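Local atomic coordinates of SusD-like protein BACOVA_02651 (Bacteroides ovatus, PDB entry 5E75), a protein that binds polysaccharide at the surface of the bacterial cell and probably captures xyloglucan there before its transport into the periplasm for degradation. Residues 81-86 and 119-124; 106-111 and 167-172; 112-117 and 159-164. All coordinates share one frame; numbering follows the deposited sequence.

In the fold
Helix 103-125 runs through all three contacts. Contact 1 sets its C-terminal part against helix 70-95, whereas contacts 2 and 3 set its earlier turns against helix 151-168 and the chain that leaves it. Toward the N-terminal end of helix 103-125 the contacts move outward, their centres about 14 Å (contact 1), 18 Å (contact 3) and 24 Å (contact 2) from the centre of the chain. Contact 1 is buried and apolar. The other two are only partly buried: contact 3 joins its helices through two arginines and one aspartate, and contact 2 combines alanine-leucine packing with a bridging water. Contacts 1 and 3 touch where Val82 and Ala86 pack on 113-117; Tyr164 and Leu169 link contacts 2 and 3.

Contact 1: 81-86 and 119-124; sequences SVVTMA and CAYFYM. With EDO (1,2-ethanediol), chain C.
Two helical segments run nearly antiparallel here, 81-86 from helix 70-95 and 119-124 from helix 103-125, their directions 154° apart and their axes 9.6 Å from each other at closest approach. The CA atoms come nearest at Val82 and Ala120, 6.5 Å apart, and no hydrogen bond crosses between the segments, so the joint is made by apolar side chains. Ala120 sits in the middle: its CB lies 3.9 Å from Val82 CB and also meets Val83 CG2. Val82 and Val83 both hold CG1 anti to the backbone N, which leaves CG2 beside the N. In Val83 that branch does most of the work. Its CG2 methyl lies over one face of the Tyr121 ring, 4.0 Å from the ring centroid and 28° off the normal, a CH-pi contact; the closest ring atom is CE2, with Val83 CG2 at 3.6 Å. Val83 CG1 reaches along toward Tyr121 OH, and the Met124 CE methyl touches Val83 CG2 as well. The Tyr121 hydroxyl is hydrogen-bonded to Ile132 O, which ties down the far end of the ring. Away from the valines, a 1,2-ethanediol, probably from the crystallisation liquor, donates from O2 to Cys119 O at 3.0 Å, and that same O2 sits over the centre of the Tyr123 ring; Arg126 also bonds the diol. The whole is the buried packing of an antiparallel helical hairpin, in keeping with the TPR-like helical part of SusD-family proteins.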
loop_
_atom_site.group_PDB
_atom_site.type_symbol
_atom_site.label_atom_id
_atom_site.label_comp_id
_atom_site.label_asym_id
_atom_site.label_seq_id
_atom_site.Cartn_x
_atom_site.Cartn_y
_atom_site.Cartn_z
ATOM N N SER A 81 5.590 -12.073 11.099
ATOM C CA SER A 81 4.491 -12.347 12.027
ATOM C C SER A 81 3.248 -12.826 11.278
ATOM O O SER A 81 2.536 -13.728 11.722
ATOM C CB SER A 81 4.162 -11.106 12.863
ATOM O OG SER A 81 5.167 -10.846 13.825
ATOM N N VAL A 82 2.973 -12.228 10.123
ATOM C CA VAL A 82 1.882 -12.709 9.279
ATOM C C VAL A 82 2.147 -14.150 8.830
ATOM O O VAL A 82 1.259 -15.013 8.905
ATOM C CB VAL A 82 1.644 -11.797 8.034
ATOM C CG1 VAL A 82 0.516 -12.356 7.178
ATOM C CG2 VAL A 82 1.313 -10.374 8.447
ATOM N N VAL A 83 3.353 -14.412 8.342
ATOM C CA VAL A 83 3.693 -15.732 7.855
ATOM C C VAL A 83 3.552 -16.759 8.967
ATOM O O VAL A 83 2.929 -17.803 8.767
ATOM C CB VAL A 83 5.137 -15.770 7.294
ATOM C CG1 VAL A 83 5.564 -17.205 6.960
ATOM C CG2 VAL A 83 5.262 -14.837 6.066
ATOM N N THR A 84 4.137 -16.486 10.130
ATOM C CA THR A 84 4.105 -17.490 11.195
ATOM C C THR A 84 2.707 -17.629 11.790
ATOM O O THR A 84 2.308 -18.745 12.148
ATOM C CB THR A 84 5.158 -17.233 12.267
ATOM O OG1 THR A 84 4.916 -15.986 12.871
ATOM C CG2 THR A 84 6.559 -17.236 11.673
ATOM N N MET A 85 1.936 -16.552 11.890
ATOM C CA MET A 85 0.529 -16.721 12.298
ATOM C C MET A 85 -0.279 -17.564 11.301
ATOM O O MET A 85 -1.107 -18.401 11.691
ATOM C CB MET A 85 -0.183 -15.387 12.536
ATOM C CG MET A 85 -1.567 -15.621 13.144
ATOM S SD MET A 85 -2.538 -14.159 13.482
ATOM C CE MET A 85 -1.512 -13.358 14.682
ATOM N N ALA A 86 -0.084 -17.316 10.012
ATOM C CA ALA A 86 -0.731 -18.112 8.974
ATOM C C ALA A 86 -0.376 -19.589 9.165
ATOM O O ALA A 86 -1.248 -20.472 9.106
ATOM C CB ALA A 86 -0.298 -17.629 7.582
ATOM N N CYS A 119 0.203 -12.356 0.651
ATOM C CA CYS A 119 0.367 -10.919 0.681
ATOM C C CYS A 119 1.649 -10.484 1.369
ATOM O O CYS A 119 2.334 -9.579 0.889
ATOM C CB CYS A 119 -0.830 -10.247 1.348
ATOM S SG CYS A 119 -2.384 -10.320 0.390
ATOM N N ALA A 120 1.968 -11.083 2.500
ATOM C CA ALA A 120 3.189 -10.760 3.210
ATOM C C ALA A 120 4.419 -11.022 2.346
ATOM O O ALA A 120 5.294 -10.170 2.249
ATOM C CB ALA A 120 3.256 -11.532 4.523
ATOM N N TYR A 121 4.481 -12.190 1.717
ATOM C CA TYR A 121 5.620 -12.506 0.864
ATOM C C TYR A 121 5.672 -11.595 -0.358
ATOM O O TYR A 121 6.752 -11.236 -0.800
ATOM C CB TYR A 121 5.664 -13.994 0.471
ATOM C CG TYR A 121 6.319 -14.864 1.509
ATOM C CD1 TYR A 121 7.635 -14.661 1.872
ATOM C CD2 TYR A 121 5.622 -15.877 2.157
ATOM C CE1 TYR A 121 8.252 -15.433 2.832
ATOM C CE2 TYR A 121 6.237 -16.662 3.117
ATOM C CZ TYR A 121 7.549 -16.443 3.456
ATOM O OH TYR A 121 8.157 -17.226 4.429
ATOM N N PHE A 122 4.525 -11.197 -0.900
ATOM C CA PHE A 122 4.529 -10.312 -2.068
ATOM C C PHE A 122 5.039 -8.924 -1.703
ATOM O O PHE A 122 5.770 -8.298 -2.493
ATOM C CB PHE A 122 3.135 -10.273 -2.705
ATOM C CG PHE A 122 3.059 -9.585 -4.068
ATOM C CD1 PHE A 122 4.034 -9.735 -5.048
ATOM C CD2 PHE A 122 1.952 -8.833 -4.376
ATOM C CE1 PHE A 122 3.890 -9.110 -6.278
ATOM C CE2 PHE A 122 1.814 -8.212 -5.611
ATOM C CZ PHE A 122 2.775 -8.356 -6.545
ATOM N N TYR A 123 4.714 -8.416 -0.513
ATOM C CA TYR A 123 5.344 -7.186 -0.050
ATOM C C TYR A 123 6.858 -7.378 0.106
ATOM O O TYR A 123 7.663 -6.569 -0.381
ATOM C CB TYR A 123 4.755 -6.732 1.279
ATOM C CG TYR A 123 3.363 -6.120 1.225
ATOM C CD1 TYR A 123 3.055 -5.075 0.367
ATOM C CD2 TYR A 123 2.364 -6.574 2.084
ATOM C CE1 TYR A 123 1.805 -4.521 0.355
ATOM C CE2 TYR A 123 1.101 -6.017 2.085
ATOM C CZ TYR A 123 0.825 -4.978 1.219
ATOM O OH TYR A 123 -0.435 -4.394 1.186
ATOM N N MET A 124 7.267 -8.444 0.792
ATOM C CA MET A 124 8.699 -8.672 1.036
ATOM C C MET A 124 9.512 -8.796 -0.245
ATOM O O MET A 124 10.651 -8.314 -0.327
ATOM C CB MET A 124 8.918 -9.910 1.887
ATOM C CG MET A 124 8.488 -9.700 3.330
ATOM S SD MET A 124 9.235 -10.850 4.495
ATOM C CE MET A 124 8.071 -12.152 4.368
HETATM C C1 EDO C . -0.603 -6.959 -2.698
HETATM O O1 EDO C . -0.089 -5.738 -3.222
HETATM C C2 EDO C . -0.187 -7.142 -1.244
HETATM O O2 EDO C . 1.103 -7.749 -1.148
#

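Contact 2: 106-111 and 167-172; sequences KTKAIA and DNLSEQ
This is the outer end of an antiparallel helix pair in the TPR-like helical region of the SusD fold: segment 106-111 of helix 103-125 meets 167-172, where helix 151-168 finishes and the chain turns into a loop. Leu169 is the first residue to leave helical torsions, and its CA comes within 5.5 Å of Lys108 CA. The tight part lies at Ala111. Its CB is 3.6 Å from Leu169 CD2 and almost as near Leu169 CG, while Asn168 CB approaches the same methyl from the end of the helix. Leu169 CG stands anti to the carbonyl carbon (chi1 -67°), and its CD2 branch is the one that reaches the helix, also passing near Lys108 O; Ala178 adds to the packing around the leucine. Looser contact prevails on the polar side. Thr107 and Asn168 cross at about a right angle, with Asn168 OD1 3.6 Å from Thr107 CB, a packing contact rather than a hydrogen bond. The amide ND2 of Asn168 turns back to Tyr164 O, and Thr107 OG1, in the crowded position between N and carbonyl carbon (chi1 57°), bonds to Glu103 O. A water spans the gap between the segments here, donating one hydrogen to Thr107 OG1 at 2.8 Å and the other to Asn168 O at 2.6 Å.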
loop_
_atom_site.group_PDB
_atom_site.type_symbol
_atom_site.label_atom_id
_atom_site.label_comp_id
_atom_site.label_asym_id
_atom_site.label_seq_id
_atom_site.Cartn_x
_atom_site.Cartn_y
_atom_site.Cartn_z
ATOM N N LYS A 106 -13.027 -25.147 7.610
ATOM C CA LYS A 106 -11.620 -25.511 7.694
ATOM C C LYS A 106 -10.856 -24.990 6.485
ATOM O O LYS A 106 -9.784 -24.389 6.622
ATOM C CB LYS A 106 -11.466 -27.032 7.842
ATOM C CG LYS A 106 -11.862 -27.517 9.229
ATOM C CD LYS A 106 -11.298 -28.895 9.530
ATOM C CE LYS A 106 -12.287 -29.952 9.279
ATOM N NZ LYS A 106 -11.688 -31.272 9.617
ATOM N N THR A 107 -11.416 -25.193 5.306
ATOM C CA THR A 107 -10.779 -24.734 4.083
ATOM C C THR A 107 -10.802 -23.217 3.949
ATOM O O THR A 107 -9.862 -22.639 3.417
ATOM C CB THR A 107 -11.400 -25.386 2.826
ATOM O OG1 THR A 107 -12.812 -25.137 2.763
ATOM C CG2 THR A 107 -11.159 -26.898 2.828
ATOM N N LYS A 108 -11.856 -22.570 4.442
ATOM C CA LYS A 108 -11.891 -21.111 4.474
ATOM C C LYS A 108 -10.766 -20.577 5.361
ATOM O O LYS A 108 -10.088 -19.607 5.002
ATOM C CB LYS A 108 -13.255 -20.634 4.971
ATOM C CG LYS A 108 -13.387 -19.138 5.177
ATOM C CD LYS A 108 -14.839 -18.825 5.488
ATOM C CE LYS A 108 -14.996 -17.501 6.195
ATOM N NZ LYS A 108 -14.252 -17.404 7.496
ATOM N N ALA A 109 -10.556 -21.199 6.517
ATOM C CA ALA A 109 -9.513 -20.744 7.428
ATOM C C ALA A 109 -8.119 -20.918 6.826
ATOM O O ALA A 109 -7.271 -20.019 6.916
ATOM C CB ALA A 109 -9.606 -21.498 8.765
ATOM N N ILE A 110 -7.873 -22.072 6.212
ATOM C CA ILE A 110 -6.608 -22.294 5.524
ATOM C C ILE A 110 -6.452 -21.282 4.399
ATOM O O ILE A 110 -5.363 -20.734 4.198
ATOM C CB ILE A 110 -6.493 -23.734 4.983
ATOM C CG1 ILE A 110 -6.444 -24.716 6.161
ATOM C CG2 ILE A 110 -5.240 -23.897 4.125
ATOM C CD1 ILE A 110 -6.709 -26.180 5.755
ATOM N N ALA A 111 -7.531 -21.021 3.673
ATOM C CA ALA A 111 -7.474 -20.069 2.561
ATOM C C ALA A 111 -7.165 -18.648 3.031
ATOM O O ALA A 111 -6.394 -17.942 2.384
ATOM C CB ALA A 111 -8.778 -20.094 1.764
ATOM N N ASP A 167 -9.508 -20.983 -4.923
ATOM C CA ASP A 167 -10.350 -22.178 -4.960
ATOM C C ASP A 167 -11.175 -22.414 -3.702
ATOM O O ASP A 167 -12.178 -23.135 -3.757
ATOM C CB ASP A 167 -9.493 -23.409 -5.237
ATOM C CG ASP A 167 -8.919 -23.416 -6.638
ATOM O OD1 ASP A 167 -9.490 -22.751 -7.533
ATOM O OD2 ASP A 167 -7.891 -24.096 -6.835
ATOM N N ASN A 168 -10.780 -21.833 -2.575
ATOM C CA ASN A 168 -11.418 -22.181 -1.305
ATOM C C ASN A 168 -12.052 -21.039 -0.510
ATOM O O ASN A 168 -12.609 -21.261 0.566
ATOM C CB ASN A 168 -10.419 -22.922 -0.424
ATOM C CG ASN A 168 -10.092 -24.293 -0.961
ATOM O OD1 ASN A 168 -10.841 -25.249 -0.739
ATOM N ND2 ASN A 168 -8.991 -24.408 -1.668
ATOM N N LEU A 169 -11.966 -19.820 -1.013
ATOM C CA LEU A 169 -12.764 -18.736 -0.459
ATOM C C LEU A 169 -14.056 -18.653 -1.262
ATOM O O LEU A 169 -14.112 -19.077 -2.410
ATOM C CB LEU A 169 -12.014 -17.401 -0.545
ATOM C CG LEU A 169 -10.761 -17.275 0.320
ATOM C CD1 LEU A 169 -10.028 -16.003 -0.038
ATOM C CD2 LEU A 169 -11.099 -17.304 1.816
ATOM N N SER A 170 -15.093 -18.098 -0.659
ATOM C CA SER A 170 -16.364 -17.926 -1.354
ATOM C C SER A 170 -16.425 -16.564 -2.019
ATOM O O SER A 170 -15.639 -15.674 -1.684
ATOM C CB SER A 170 -17.518 -18.086 -0.374
ATOM O OG SER A 170 -17.244 -17.407 0.836
ATOM N N GLU A 171 -17.357 -16.403 -2.953
ATOM C CA GLU A 171 -17.575 -15.128 -3.630
ATOM C C GLU A 171 -18.121 -14.061 -2.696
ATOM O O GLU A 171 -17.935 -12.865 -2.930
ATOM C CB GLU A 171 -18.537 -15.286 -4.817
ATOM C CG GLU A 171 -17.983 -16.158 -5.935
ATOM C CD GLU A 171 -18.877 -16.225 -7.170
ATOM O OE1 GLU A 171 -20.029 -15.740 -7.129
ATOM O OE2 GLU A 171 -18.414 -16.767 -8.190
ATOM N N GLN A 172 -18.825 -14.498 -1.655
ATOM C CA GLN A 172 -19.327 -13.585 -0.630
ATOM C C GLN A 172 -18.744 -13.986 0.718
ATOM O O GLN A 172 -18.380 -15.135 0.916
ATOM C CB GLN A 172 -20.862 -13.601 -0.589
ATOM C CG GLN A 172 -21.489 -13.018 -1.849
ATOM C CD GLN A 172 -22.941 -12.616 -1.672
ATOM O OE1 GLN A 172 -23.717 -13.301 -1.005
ATOM N NE2 GLN A 172 -23.316 -11.495 -2.277
HETATM O O HOH W 1 -14.198 -23.250 1.207
#

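Contact 3: 112-117 and 159-164; sequences EARLMR and INDLNY
Both arginines bend at chi3, to about 70°, but Arg114 starts with CG beside the backbone N and Arg117 with CG anti to it, and the two guanidinium groups converge on Asp161. Arg117 grips the carboxylate side-on, its plane only 18° from that of the acid: NE donates to Asp161 OD2 at 2.8 Å, and Arg117 NH2 to Asp161 OD1 at 2.7 Å, almost straight, both through syn lone pairs. The Arg114 guanidinium plane stands 87° to the carboxylate plane and puts two nitrogens on one oxygen. Its NE meets Asp161 OD1 at 2.7 Å from above the carboxylate plane, while NH2 uses the anti lone pair. OD1 thus takes three N-H groups, and two positive charges beside this buried acid probably keep it ionised. Tyr164 CB lies over one face of the Arg114 guanidinium, offset toward its rim, and Glu519 forms a salt bridge to Arg114 NH2; Arg117 NH1 is hydrogen-bonded to Asn87 OD1. On the apolar side, Leu115 CD1 and Leu162 CD2 touch at 3.6 Å. The arrangement is an interhelical salt-bridge network joining helices 103-125 and 151-168, packed antiparallel in the TPR-like region of the SusD fold.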
loop_
_atom_site.group_PDB
_atom_site.type_symbol
_atom_site.label_atom_id
_atom_site.label_comp_id
_atom_site.label_asym_id
_atom_site.label_seq_id
_atom_site.Cartn_x
_atom_site.Cartn_y
_atom_site.Cartn_z
ATOM N N GLU A 112 -7.761 -18.219 4.146
ATOM C CA GLU A 112 -7.462 -16.888 4.660
ATOM C C GLU A 112 -6.009 -16.811 5.105
ATOM O O GLU A 112 -5.331 -15.809 4.840
ATOM C CB GLU A 112 -8.391 -16.553 5.818
ATOM C CG GLU A 112 -9.833 -16.354 5.404
ATOM C CD GLU A 112 -10.723 -16.121 6.604
ATOM O OE1 GLU A 112 -10.912 -17.058 7.410
ATOM O OE2 GLU A 112 -11.188 -14.989 6.793
ATOM N N ALA A 113 -5.520 -17.852 5.775
ATOM C CA ALA A 113 -4.130 -17.912 6.207
ATOM C C ALA A 113 -3.209 -17.830 4.987
ATOM O O ALA A 113 -2.268 -17.039 4.974
ATOM C CB ALA A 113 -3.874 -19.182 6.985
ATOM N N ARG A 114 -3.477 -18.631 3.958
ATOM C CA ARG A 114 -2.598 -18.651 2.797
ATOM C C ARG A 114 -2.685 -17.340 2.001
ATOM O O ARG A 114 -1.682 -16.878 1.453
ATOM C CB ARG A 114 -2.890 -19.866 1.917
ATOM C CG ARG A 114 -2.571 -21.166 2.637
ATOM C CD ARG A 114 -2.637 -22.393 1.734
ATOM N NE ARG A 114 -1.544 -22.417 0.770
ATOM C CZ ARG A 114 -1.287 -23.434 -0.045
ATOM N NH1 ARG A 114 -2.040 -24.526 -0.011
ATOM N NH2 ARG A 114 -0.267 -23.358 -0.887
ATOM N N LEU A 115 -3.853 -16.711 1.967
ATOM C CA LEU A 115 -3.975 -15.394 1.334
ATOM C C LEU A 115 -3.094 -14.377 2.035
ATOM O O LEU A 115 -2.392 -13.594 1.384
ATOM C CB LEU A 115 -5.437 -14.932 1.347
ATOM C CG LEU A 115 -5.739 -13.503 0.859
ATOM C CD1 LEU A 115 -5.260 -13.311 -0.563
ATOM C CD2 LEU A 115 -7.228 -13.134 0.955
ATOM N N MET A 116 -3.129 -14.359 3.361
ATOM C CA MET A 116 -2.328 -13.393 4.098
ATOM C C MET A 116 -0.849 -13.695 3.962
ATOM O O MET A 116 -0.041 -12.774 3.802
ATOM C CB MET A 116 -2.733 -13.320 5.568
ATOM C CG MET A 116 -4.124 -12.789 5.782
ATOM S SD MET A 116 -4.306 -11.121 5.168
ATOM C CE MET A 116 -5.962 -10.735 5.719
ATOM N N ARG A 117 -0.475 -14.966 3.995
ATOM C CA ARG A 117 0.914 -15.350 3.805
ATOM C C ARG A 117 1.414 -14.899 2.429
ATOM O O ARG A 117 2.534 -14.387 2.298
ATOM C CB ARG A 117 1.048 -16.868 3.971
ATOM C CG ARG A 117 2.484 -17.380 3.951
ATOM C CD ARG A 117 2.587 -18.826 4.374
ATOM N NE ARG A 117 2.008 -19.742 3.421
ATOM C CZ ARG A 117 1.871 -21.047 3.646
ATOM N NH1 ARG A 117 2.273 -21.590 4.795
ATOM N NH2 ARG A 117 1.349 -21.809 2.710
ATOM N N ILE A 159 2.102 -17.586 -5.656
ATOM C CA ILE A 159 1.105 -18.094 -6.597
ATOM C C ILE A 159 0.382 -19.339 -6.049
ATOM O O ILE A 159 -0.853 -19.457 -6.133
ATOM C CB ILE A 159 1.741 -18.366 -7.987
ATOM C CG1 ILE A 159 2.090 -17.046 -8.682
ATOM C CG2 ILE A 159 0.804 -19.197 -8.876
ATOM C CD1 ILE A 159 3.071 -17.205 -9.838
ATOM N N ASN A 160 1.137 -20.253 -5.460
ATOM C CA ASN A 160 0.526 -21.464 -4.925
ATOM C C ASN A 160 -0.466 -21.135 -3.810
ATOM O O ASN A 160 -1.566 -21.699 -3.745
ATOM C CB ASN A 160 1.592 -22.422 -4.382
ATOM C CG ASN A 160 2.429 -23.069 -5.473
ATOM O OD1 ASN A 160 2.144 -22.941 -6.672
ATOM N ND2 ASN A 160 3.495 -23.748 -5.053
ATOM N N ASP A 161 -0.084 -20.217 -2.934
ATOM C CA ASP A 161 -0.953 -19.795 -1.843
ATOM C C ASP A 161 -2.217 -19.124 -2.392
ATOM O O ASP A 161 -3.338 -19.412 -1.943
ATOM C CB ASP A 161 -0.247 -18.804 -0.912
ATOM C CG ASP A 161 0.596 -19.464 0.161
ATOM O OD1 ASP A 161 0.532 -20.710 0.327
ATOM O OD2 ASP A 161 1.316 -18.738 0.864
ATOM N N LEU A 162 -2.049 -18.232 -3.361
ATOM C CA LEU A 162 -3.199 -17.574 -3.947
ATOM C C LEU A 162 -4.121 -18.540 -4.693
ATOM O O LEU A 162 -5.347 -18.368 -4.667
ATOM C CB LEU A 162 -2.742 -16.432 -4.857
ATOM C CG LEU A 162 -2.123 -15.265 -4.091
ATOM C CD1 LEU A 162 -1.443 -14.301 -5.041
ATOM C CD2 LEU A 162 -3.157 -14.542 -3.259
ATOM N N ASN A 163 -3.553 -19.539 -5.362
ATOM C CA ASN A 163 -4.374 -20.548 -6.049
ATOM C C ASN A 163 -5.296 -21.236 -5.053
ATOM O O ASN A 163 -6.472 -21.407 -5.323
ATOM C CB ASN A 163 -3.517 -21.605 -6.764
ATOM C CG ASN A 163 -2.882 -21.100 -8.046
ATOM O OD1 ASN A 163 -3.336 -20.129 -8.647
ATOM N ND2 ASN A 163 -1.844 -21.794 -8.495
ATOM N N TYR A 164 -4.757 -21.611 -3.898
ATOM C CA TYR A 164 -5.576 -22.269 -2.895
ATOM C C TYR A 164 -6.684 -21.330 -2.440
ATOM O O TYR A 164 -7.835 -21.735 -2.291
ATOM C CB TYR A 164 -4.740 -22.735 -1.704
ATOM C CG TYR A 164 -5.550 -23.544 -0.708
ATOM C CD1 TYR A 164 -6.318 -22.918 0.281
ATOM C CD2 TYR A 164 -5.575 -24.937 -0.763
ATOM C CE1 TYR A 164 -7.081 -23.658 1.175
ATOM C CE2 TYR A 164 -6.335 -25.678 0.149
ATOM C CZ TYR A 164 -7.076 -25.021 1.105
ATOM O OH TYR A 164 -7.842 -25.708 2.006
#